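Long-range contact in Ulp1-like SUMO protease (Chaetomium thermophilum, PDB 6DG4), which probably cleaves SUMO from its conjugates as a cysteine protease of the Ulp1 type, of which this is the C-terminal catalytic domain: residues R148-G161 with E185-T197. Numbering follows the deposited sequence.
Sequences RTVSHLDSMAAGRG and EWQAVDFQAPRQT. With SO4 (sulfate ion), chain C.
Arg148 lies across the indole of Trp186 where strands 149-153 and 187-188 begin to run side by side, the parallel pair of a beta-alpha-beta unit whose crossover is helix 163-177, at one border of the central mixed sheet in this peptidase C48 domain. The CA of Arg148 stands over the indole face, 3.5 Å from the centroid of the six-membered ring and only 10° off its normal, a CH-pi contact. A bend at chi2 (-68°) brings CD back alongside CE2 and NE1 of the same ring, while the guanidinium continues to the carbonyl of Pro145. Val173 and Leu177 of the crossover helix also touch the indole, so an alanine in place of Trp186 would probably take away the ring face under Arg148 CA and CD and open a gap between strand and helix. Backbone hydrogen bonds then alternate between the strands, from Gln187 N to Arg148 O, Val150 N to Gln187 O and Val189 N to Val150 O. Past the pairing, Ser151 turns its hydroxyl to Val189 O (OG to O, 2.7 Å) and sits at the edge of the Phe191 ring, with OG 3.2 Å from CE2. Beside the type I' turn from Ala157 to Arg160, the Arg195 guanidinium is backed on one face by Ala158 CB and gives a nearly straight bond from NH1 to O1 of a sulfate, probably from the crystallisation liquor. At the far end Gln196, extended beyond CG, lays its amide beside Met156 CG and accepts a hydrogen bond from the Ser155 hydroxyl, OG to OE1 2.6 Å, the donor tilted 25° from the amide carbonyl plane.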
ATOM      1  N   ARG A 148      12.477 -10.178   9.670  1.00 10.89           N
ATOM      2  CA  ARG A 148      13.693 -10.235   8.866  1.00 10.23           C
ATOM      3  C   ARG A 148      13.387 -10.771   7.468  1.00 10.39           C
ATOM      4  O   ARG A 148      14.108 -11.614   6.935  1.00 11.10           O
ATOM      5  CB  ARG A 148      14.810 -11.037   9.542  1.00 11.54           C
ATOM      6  CG  ARG A 148      15.064 -10.712  11.011  1.00 12.44           C
ATOM      7  CD  ARG A 148      15.637  -9.316  11.262  1.00 10.95           C
ATOM      8  NE  ARG A 148      16.131  -9.241  12.630  1.00 11.05           N
ATOM      9  CZ  ARG A 148      15.399  -8.927  13.693  1.00 10.63           C
ATOM     10  NH1 ARG A 148      14.125  -8.617  13.564  1.00 11.79           N
ATOM     11  NH2 ARG A 148      15.949  -8.941  14.899  1.00 12.05           N
ATOM     12  N   THR A 149      12.319 -10.259   6.857  1.00  9.87           N
ATOM     13  CA  THR A 149      11.972 -10.681   5.509  1.00  9.41           C
ATOM     14  C   THR A 149      11.780  -9.495   4.578  1.00  9.08           C
ATOM     15  O   THR A 149      11.412  -8.391   4.996  1.00  9.68           O
ATOM     16  CB  THR A 149      10.706 -11.561   5.456  1.00 10.08           C
ATOM     17  OG1 THR A 149       9.561 -10.816   5.891  1.00 11.18           O
ATOM     18  CG2 THR A 149      10.889 -12.797   6.315  1.00 11.34           C
ATOM     19  N   VAL A 150      12.028  -9.756   3.300  1.00  9.32           N
ATOM     20  CA  VAL A 150      11.622  -8.868   2.223  1.00  9.48           C
ATOM     21  C   VAL A 150      10.733  -9.664   1.280  1.00 10.09           C
ATOM     22  O   VAL A 150      10.907 -10.876   1.109  1.00 11.35           O
ATOM     23  CB  VAL A 150      12.815  -8.260   1.455  1.00 11.23           C
ATOM     24  CG1 VAL A 150      13.775  -7.552   2.416  1.00 11.60           C
ATOM     25  CG2 VAL A 150      13.547  -9.327   0.644  1.00 13.38           C
ATOM     26  N   SER A 151       9.790  -8.967   0.651  1.00 10.31           N
ATOM     27  CA  SER A 151       8.862  -9.601  -0.267  1.00 10.35           C
ATOM     28  C   SER A 151       8.517  -8.639  -1.392  1.00 10.08           C
ATOM     29  O   SER A 151       8.537  -7.417  -1.222  1.00 10.09           O
ATOM     30  CB  SER A 151       7.551 -10.013   0.417  1.00 10.42           C
ATOM     31  OG  SER A 151       7.782 -10.865   1.526  1.00 11.54           O
ATOM     32  N   HIS A 152       8.172  -9.213  -2.536  1.00 10.22           N
ATOM     33  CA  HIS A 152       7.662  -8.465  -3.674  1.00 10.02           C
ATOM     34  C   HIS A 152       6.401  -9.172  -4.138  1.00  9.97           C
ATOM     35  O   HIS A 152       6.459 -10.334  -4.553  1.00 11.84           O
ATOM     36  CB  HIS A 152       8.708  -8.424  -4.788  1.00 10.71           C
ATOM     37  CG  HIS A 152       8.259  -7.684  -6.006  1.00 10.31           C
ATOM     38  ND1 HIS A 152       8.485  -8.151  -7.282  1.00 11.34           N
ATOM     39  CD2 HIS A 152       7.587  -6.518  -6.145  1.00 10.84           C
ATOM     40  CE1 HIS A 152       7.986  -7.296  -8.155  1.00 10.82           C
ATOM     41  NE2 HIS A 152       7.430  -6.299  -7.492  1.00 11.22           N
ATOM     42  N   LEU A 153       5.263  -8.480  -4.054  1.00  9.88           N
ATOM     43  CA  LEU A 153       3.970  -9.051  -4.416  1.00 10.33           C
ATOM     44  C   LEU A 153       3.571  -8.491  -5.775  1.00  9.79           C
ATOM     45  O   LEU A 153       3.251  -7.303  -5.899  1.00 10.55           O
ATOM     46  CB  LEU A 153       2.899  -8.749  -3.371  1.00 10.58           C
ATOM     47  CG  LEU A 153       2.995  -9.563  -2.080  1.00 13.29           C
ATOM     48  CD1 LEU A 153       4.102  -9.045  -1.175  1.00 16.76           C
ATOM     49  CD2 LEU A 153       1.666  -9.584  -1.343  1.00 15.22           C
ATOM     50  N   ASP A 154       3.610  -9.345  -6.789  1.00 11.33           N
ATOM     51  CA  ASP A 154       3.238  -8.989  -8.152  1.00 11.63           C
ATOM     52  C   ASP A 154       1.997  -9.798  -8.504  1.00 11.03           C
ATOM     53  O   ASP A 154       2.064 -11.027  -8.604  1.00 12.24           O
ATOM     54  CB  ASP A 154       4.388  -9.320  -9.096  1.00 11.96           C
ATOM     55  CG  ASP A 154       4.141  -8.847 -10.506  1.00 11.69           C
ATOM     56  OD1 ASP A 154       2.968  -8.576 -10.852  1.00 12.30           O
ATOM     57  OD2 ASP A 154       5.123  -8.760 -11.271  1.00 16.01           O
ATOM     58  N   SER A 155       0.867  -9.108  -8.676  1.00 10.66           N
ATOM     59  CA  SER A 155      -0.385  -9.792  -8.983  1.00 11.03           C
ATOM     60  C   SER A 155      -0.315 -10.557 -10.299  1.00 12.62           C
ATOM     61  O   SER A 155      -1.042 -11.537 -10.477  1.00 12.57           O
ATOM     62  CB  SER A 155      -1.547  -8.794  -8.983  1.00 11.36           C
ATOM     63  OG  SER A 155      -1.274  -7.639  -9.772  1.00 12.40           O
ATOM     64  N   MET A 156       0.556 -10.149 -11.228  1.00 13.08           N
ATOM     65  CA  MET A 156       0.666 -10.888 -12.482  1.00 14.95           C
ATOM     66  C   MET A 156       1.229 -12.285 -12.283  1.00 17.08           C
ATOM     67  O   MET A 156       1.053 -13.137 -13.160  1.00 20.51           O
ATOM     68  CB  MET A 156       1.487 -10.098 -13.494  1.00 16.81           C
ATOM     69  CG  MET A 156       0.704  -8.925 -14.024  1.00 15.77           C
ATOM     70  SD  MET A 156       1.617  -7.889 -15.170  1.00 27.82           S
ATOM     71  CE  MET A 156       1.975  -9.062 -16.476  1.00 40.21           C
ATOM     72  N   ALA A 157       1.882 -12.542 -11.150  1.00 15.22           N
ATOM     73  CA  ALA A 157       2.442 -13.849 -10.835  1.00 16.82           C
ATOM     74  C   ALA A 157       1.744 -14.484  -9.637  1.00 16.21           C
ATOM     75  O   ALA A 157       2.342 -15.279  -8.906  1.00 17.65           O
ATOM     76  CB  ALA A 157       3.946 -13.733 -10.588  1.00 19.01           C
ATOM     77  N   ALA A 158       0.471 -14.149  -9.431  1.00 16.96           N
ATOM     78  CA  ALA A 158      -0.291 -14.665  -8.296  1.00 16.62           C
ATOM     79  C   ALA A 158       0.482 -14.463  -6.994  1.00 16.27           C
ATOM     80  O   ALA A 158       0.531 -15.336  -6.122  1.00 16.07           O
ATOM     81  CB  ALA A 158      -0.684 -16.129  -8.506  1.00 17.57           C
ATOM     82  N   GLY A 159       1.105 -13.288  -6.873  1.00 15.08           N
ATOM     83  CA  GLY A 159       1.830 -12.893  -5.691  1.00 15.26           C
ATOM     84  C   GLY A 159       3.339 -13.044  -5.778  1.00 16.35           C
ATOM     85  O   GLY A 159       4.059 -12.270  -5.139  1.00 17.46           O
ATOM     86  N   ARG A 160       3.829 -14.022  -6.538  0.53 17.05           N
ATOM     87  CA  ARG A 160       5.260 -14.287  -6.596  0.53 17.75           C
ATOM     88  C   ARG A 160       6.009 -13.048  -7.076  0.53 20.11           C
ATOM     89  O   ARG A 160       5.516 -12.277  -7.903  0.53 23.70           O
ATOM     90  CB  ARG A 160       5.538 -15.460  -7.537  0.53 15.99           C
ATOM     91  CG  ARG A 160       7.017 -15.754  -7.723  0.53 37.62           C
ATOM     92  CD  ARG A 160       7.282 -16.962  -8.617  0.53 52.76           C
ATOM     93  NE  ARG A 160       6.734 -16.838  -9.970  0.53 50.92           N
ATOM     94  CZ  ARG A 160       7.135 -15.949 -10.877  0.53111.60           C
ATOM     95  NH1 ARG A 160       8.080 -15.062 -10.586  0.53 58.49           N
ATOM     96  NH2 ARG A 160       6.575 -15.937 -12.078  0.53 67.90           N
ATOM     97  N   GLY A 161       7.225 -12.869  -6.555  1.00 19.25           N
ATOM     98  CA  GLY A 161       8.004 -11.676  -6.797  1.00 17.39           C
ATOM     99  C   GLY A 161       9.234 -11.871  -7.678  1.00 16.34           C
ATOM    100  O   GLY A 161       9.677 -12.980  -7.968  1.00 19.79           O
ATOM    101  N   GLU A 185      20.330 -14.285   8.376  1.00 10.43           N
ATOM    102  CA  GLU A 185      19.073 -14.299   9.114  1.00 10.71           C
ATOM    103  C   GLU A 185      17.959 -13.553   8.396  1.00 11.23           C
ATOM    104  O   GLU A 185      16.811 -13.619   8.840  1.00 13.39           O
ATOM    105  CB  GLU A 185      19.288 -13.785  10.549  1.00 11.94           C
ATOM    106  CG  GLU A 185      19.995 -14.836  11.422  1.00 11.18           C
ATOM    107  CD  GLU A 185      20.422 -14.364  12.806  1.00 12.75           C
ATOM    108  OE1 GLU A 185      19.582 -13.849  13.575  1.00 14.46           O
ATOM    109  OE2 GLU A 185      21.611 -14.557  13.139  1.00 14.33           O
ATOM    110  N   TRP A 186      18.261 -12.884   7.285  1.00 10.37           N
ATOM    111  CA  TRP A 186      17.268 -12.273   6.415  1.00 10.97           C
ATOM    112  C   TRP A 186      16.944 -13.215   5.263  1.00 11.78           C
ATOM    113  O   TRP A 186      17.782 -14.009   4.830  1.00 14.44           O
ATOM    114  CB  TRP A 186      17.791 -10.942   5.855  1.00 10.16           C
ATOM    115  CG  TRP A 186      17.667  -9.825   6.842  1.00 10.54           C
ATOM    116  CD1 TRP A 186      18.522  -9.532   7.866  1.00 10.68           C
ATOM    117  CD2 TRP A 186      16.600  -8.875   6.926  1.00  9.14           C
ATOM    118  NE1 TRP A 186      18.059  -8.447   8.575  1.00 10.52           N
ATOM    119  CE2 TRP A 186      16.877  -8.032   8.020  1.00  9.87           C
ATOM    120  CE3 TRP A 186      15.442  -8.650   6.174  1.00 10.17           C
ATOM    121  CZ2 TRP A 186      16.033  -6.984   8.379  1.00  9.81           C
ATOM    122  CZ3 TRP A 186      14.612  -7.613   6.531  1.00 10.34           C
ATOM    123  CH2 TRP A 186      14.903  -6.797   7.628  1.00  9.69           C
ATOM    124  N   GLN A 187      15.711 -13.130   4.773  1.00 12.10           N
ATOM    125  CA  GLN A 187      15.346 -13.897   3.597  1.00 14.22           C
ATOM    126  C   GLN A 187      14.259 -13.186   2.814  1.00 12.10           C
ATOM    127  O   GLN A 187      13.499 -12.372   3.345  1.00 12.68           O
ATOM    128  CB  GLN A 187      14.864 -15.309   3.929  1.00 20.40           C
ATOM    129  CG  GLN A 187      13.654 -15.366   4.806  1.00 24.78           C
ATOM    130  CD  GLN A 187      13.433 -16.761   5.356  1.00 31.39           C
ATOM    131  OE1 GLN A 187      13.012 -17.668   4.635  1.00 33.29           O
ATOM    132  NE2 GLN A 187      13.733 -16.947   6.637  1.00 34.22           N
ATOM    133  N   ALA A 188      14.211 -13.506   1.531  1.00 13.44           N
ATOM    134  CA  ALA A 188      13.115 -13.102   0.672  1.00 13.14           C
ATOM    135  C   ALA A 188      12.040 -14.177   0.748  1.00 15.24           C
ATOM    136  O   ALA A 188      12.339 -15.371   0.652  1.00 19.74           O
ATOM    137  CB  ALA A 188      13.607 -12.938  -0.764  1.00 16.46           C
ATOM    138  N   VAL A 189      10.797 -13.752   0.950  1.00 13.94           N
ATOM    139  CA  VAL A 189       9.667 -14.658   1.106  1.00 15.24           C
ATOM    140  C   VAL A 189       8.601 -14.261   0.098  1.00 12.63           C
ATOM    141  O   VAL A 189       8.245 -13.082  -0.004  1.00 13.43           O
ATOM    142  CB  VAL A 189       9.086 -14.599   2.531  1.00 19.95           C
ATOM    143  CG1 VAL A 189       7.779 -15.382   2.618  1.00 22.73           C
ATOM    144  CG2 VAL A 189      10.104 -15.118   3.543  1.00 21.72           C
ATOM    145  N   ASP A 190       8.094 -15.243  -0.642  1.00 12.65           N
ATOM    146  CA  ASP A 190       6.966 -15.032  -1.533  1.00 13.35           C
ATOM    147  C   ASP A 190       5.667 -15.344  -0.803  1.00 14.69           C
ATOM    148  O   ASP A 190       5.589 -16.295  -0.017  1.00 17.24           O
ATOM    149  CB  ASP A 190       7.059 -15.930  -2.766  1.00 15.22           C
ATOM    150  CG  ASP A 190       8.062 -15.434  -3.790  1.00 17.69           C
ATOM    151  OD1 ASP A 190       8.171 -14.213  -4.025  1.00 17.65           O
ATOM    152  OD2 ASP A 190       8.738 -16.287  -4.387  1.00 24.41           O
ATOM    153  N   PHE A 191       4.652 -14.532  -1.067  1.00 13.10           N
ATOM    154  CA  PHE A 191       3.300 -14.768  -0.591  1.00 14.35           C
ATOM    155  C   PHE A 191       2.391 -15.016  -1.783  1.00 13.52           C
ATOM    156  O   PHE A 191       2.466 -14.306  -2.789  1.00 16.21           O
ATOM    157  CB  PHE A 191       2.766 -13.560   0.188  1.00 16.10           C
ATOM    158  CG  PHE A 191       3.474 -13.323   1.483  1.00 18.14           C
ATOM    159  CD1 PHE A 191       3.149 -14.066   2.602  1.00 21.43           C
ATOM    160  CD2 PHE A 191       4.463 -12.363   1.586  1.00 19.20           C
ATOM    161  CE1 PHE A 191       3.799 -13.862   3.798  1.00 23.05           C
ATOM    162  CE2 PHE A 191       5.123 -12.154   2.784  1.00 21.03           C
ATOM    163  CZ  PHE A 191       4.792 -12.907   3.889  1.00 21.69           C
ATOM    164  N   GLN A 192       1.535 -16.024  -1.673  1.00 13.74           N
ATOM    165  CA  GLN A 192       0.486 -16.197  -2.663  1.00 12.39           C
ATOM    166  C   GLN A 192      -0.504 -15.048  -2.546  1.00 11.64           C
ATOM    167  O   GLN A 192      -0.817 -14.585  -1.446  1.00 12.69           O
ATOM    168  CB  GLN A 192      -0.253 -17.514  -2.438  1.00 15.40           C
ATOM    169  CG  GLN A 192      -1.302 -17.825  -3.501  1.00 19.06           C
ATOM    170  CD  GLN A 192      -2.276 -18.948  -3.111  1.00 21.07           C
ATOM    171  OE1 GLN A 192      -2.006 -19.779  -2.223  1.00 23.66           O
ATOM    172  NE2 GLN A 192      -3.423 -18.972  -3.788  1.00 17.82           N
ATOM    173  N   ALA A 193      -0.994 -14.584  -3.685  1.00 11.62           N
ATOM    174  CA  ALA A 193      -1.983 -13.520  -3.700  1.00 10.91           C
ATOM    175  C   ALA A 193      -2.858 -13.709  -4.924  1.00  9.94           C
ATOM    176  O   ALA A 193      -2.491 -14.448  -5.845  1.00 11.57           O
ATOM    177  CB  ALA A 193      -1.314 -12.139  -3.711  1.00 11.76           C
ATOM    178  N   PRO A 194      -4.035 -13.087  -4.952  1.00 10.60           N
ATOM    179  CA  PRO A 194      -4.924 -13.270  -6.103  1.00 10.29           C
ATOM    180  C   PRO A 194      -4.248 -12.883  -7.409  1.00  9.74           C
ATOM    181  O   PRO A 194      -3.458 -11.940  -7.473  1.00 10.97           O
ATOM    182  CB  PRO A 194      -6.103 -12.347  -5.777  1.00 10.70           C
ATOM    183  CG  PRO A 194      -6.147 -12.369  -4.276  1.00 11.19           C
ATOM    184  CD  PRO A 194      -4.704 -12.347  -3.863  1.00 10.03           C
ATOM    185  N   ARG A 195      -4.576 -13.628  -8.459  1.00 11.63           N
ATOM    186  CA  ARG A 195      -3.939 -13.465  -9.754  1.00 11.12           C
ATOM    187  C   ARG A 195      -4.614 -12.378 -10.577  1.00 10.07           C
ATOM    188  O   ARG A 195      -5.845 -12.292 -10.644  1.00 12.75           O
ATOM    189  CB  ARG A 195      -3.995 -14.778 -10.535  1.00 14.17           C
ATOM    190  CG  ARG A 195      -3.316 -14.714 -11.895  1.00 17.96           C
ATOM    191  CD  ARG A 195      -3.335 -16.063 -12.587  1.00 21.76           C
ATOM    192  NE  ARG A 195      -2.480 -17.036 -11.915  1.00 25.23           N
ATOM    193  CZ  ARG A 195      -1.159 -17.099 -12.063  1.00 27.95           C
ATOM    194  NH1 ARG A 195      -0.535 -16.230 -12.851  1.00 28.53           N
ATOM    195  NH2 ARG A 195      -0.462 -18.028 -11.419  1.00 29.48           N
ATOM    196  N   GLN A 196      -3.780 -11.579 -11.234  1.00 11.30           N
ATOM    197  CA  GLN A 196      -4.224 -10.557 -12.161  1.00 11.20           C
ATOM    198  C   GLN A 196      -4.306 -11.112 -13.574  1.00 12.84           C
ATOM    199  O   GLN A 196      -3.368 -11.751 -14.063  1.00 15.03           O
ATOM    200  CB  GLN A 196      -3.227  -9.396 -12.144  1.00 12.37           C
ATOM    201  CG  GLN A 196      -3.460  -8.370 -13.228  1.00 13.83           C
ATOM    202  CD  GLN A 196      -2.391  -7.297 -13.235  1.00 16.08           C
ATOM    203  OE1 GLN A 196      -1.962  -6.831 -12.182  1.00 16.62           O
ATOM    204  NE2 GLN A 196      -1.926  -6.929 -14.420  1.00 18.46           N
ATOM    205  N   THR A 197      -5.459 -10.891 -14.207  0.55 11.78           N
ATOM    206  CA  THR A 197      -5.651 -11.028 -15.644  0.55 13.54           C
ATOM    207  C   THR A 197      -5.622  -9.677 -16.340  0.55 13.63           C
ATOM    208  O   THR A 197      -5.012  -9.539 -17.403  0.55 12.56           O
ATOM    209  CB  THR A 197      -7.011 -11.677 -15.926  0.55 14.70           C
ATOM    210  OG1 THR A 197      -7.060 -12.979 -15.334  0.55 17.78           O
ATOM    211  CG2 THR A 197      -7.264 -11.788 -17.426  0.55 14.79           C
TER
HETATM  212  S   SO4 C 302       3.061 -17.347 -13.147  1.00 69.96           S
HETATM  213  O1  SO4 C 302       2.181 -16.240 -13.515  1.00 95.11           O
HETATM  214  O2  SO4 C 302       2.549 -18.590 -13.719  1.00 70.81           O
HETATM  215  O3  SO4 C 302       4.401 -17.089 -13.668  1.00 96.98           O
HETATM  216  O4  SO4 C 302       3.112 -17.467 -11.692  1.00105.41           O
HETATM  217  O   HOH W   1      14.085 -14.362   8.114  1.00 20.90           O
HETATM  218  O   HOH W   2       8.570 -12.005  -2.520  1.00 14.21           O
HETATM  219  O   HOH W   3      -1.469 -13.634 -14.379  1.00 33.99           O
HETATM  220  O   HOH W   4       5.282 -12.358  -2.805  1.00 16.19           O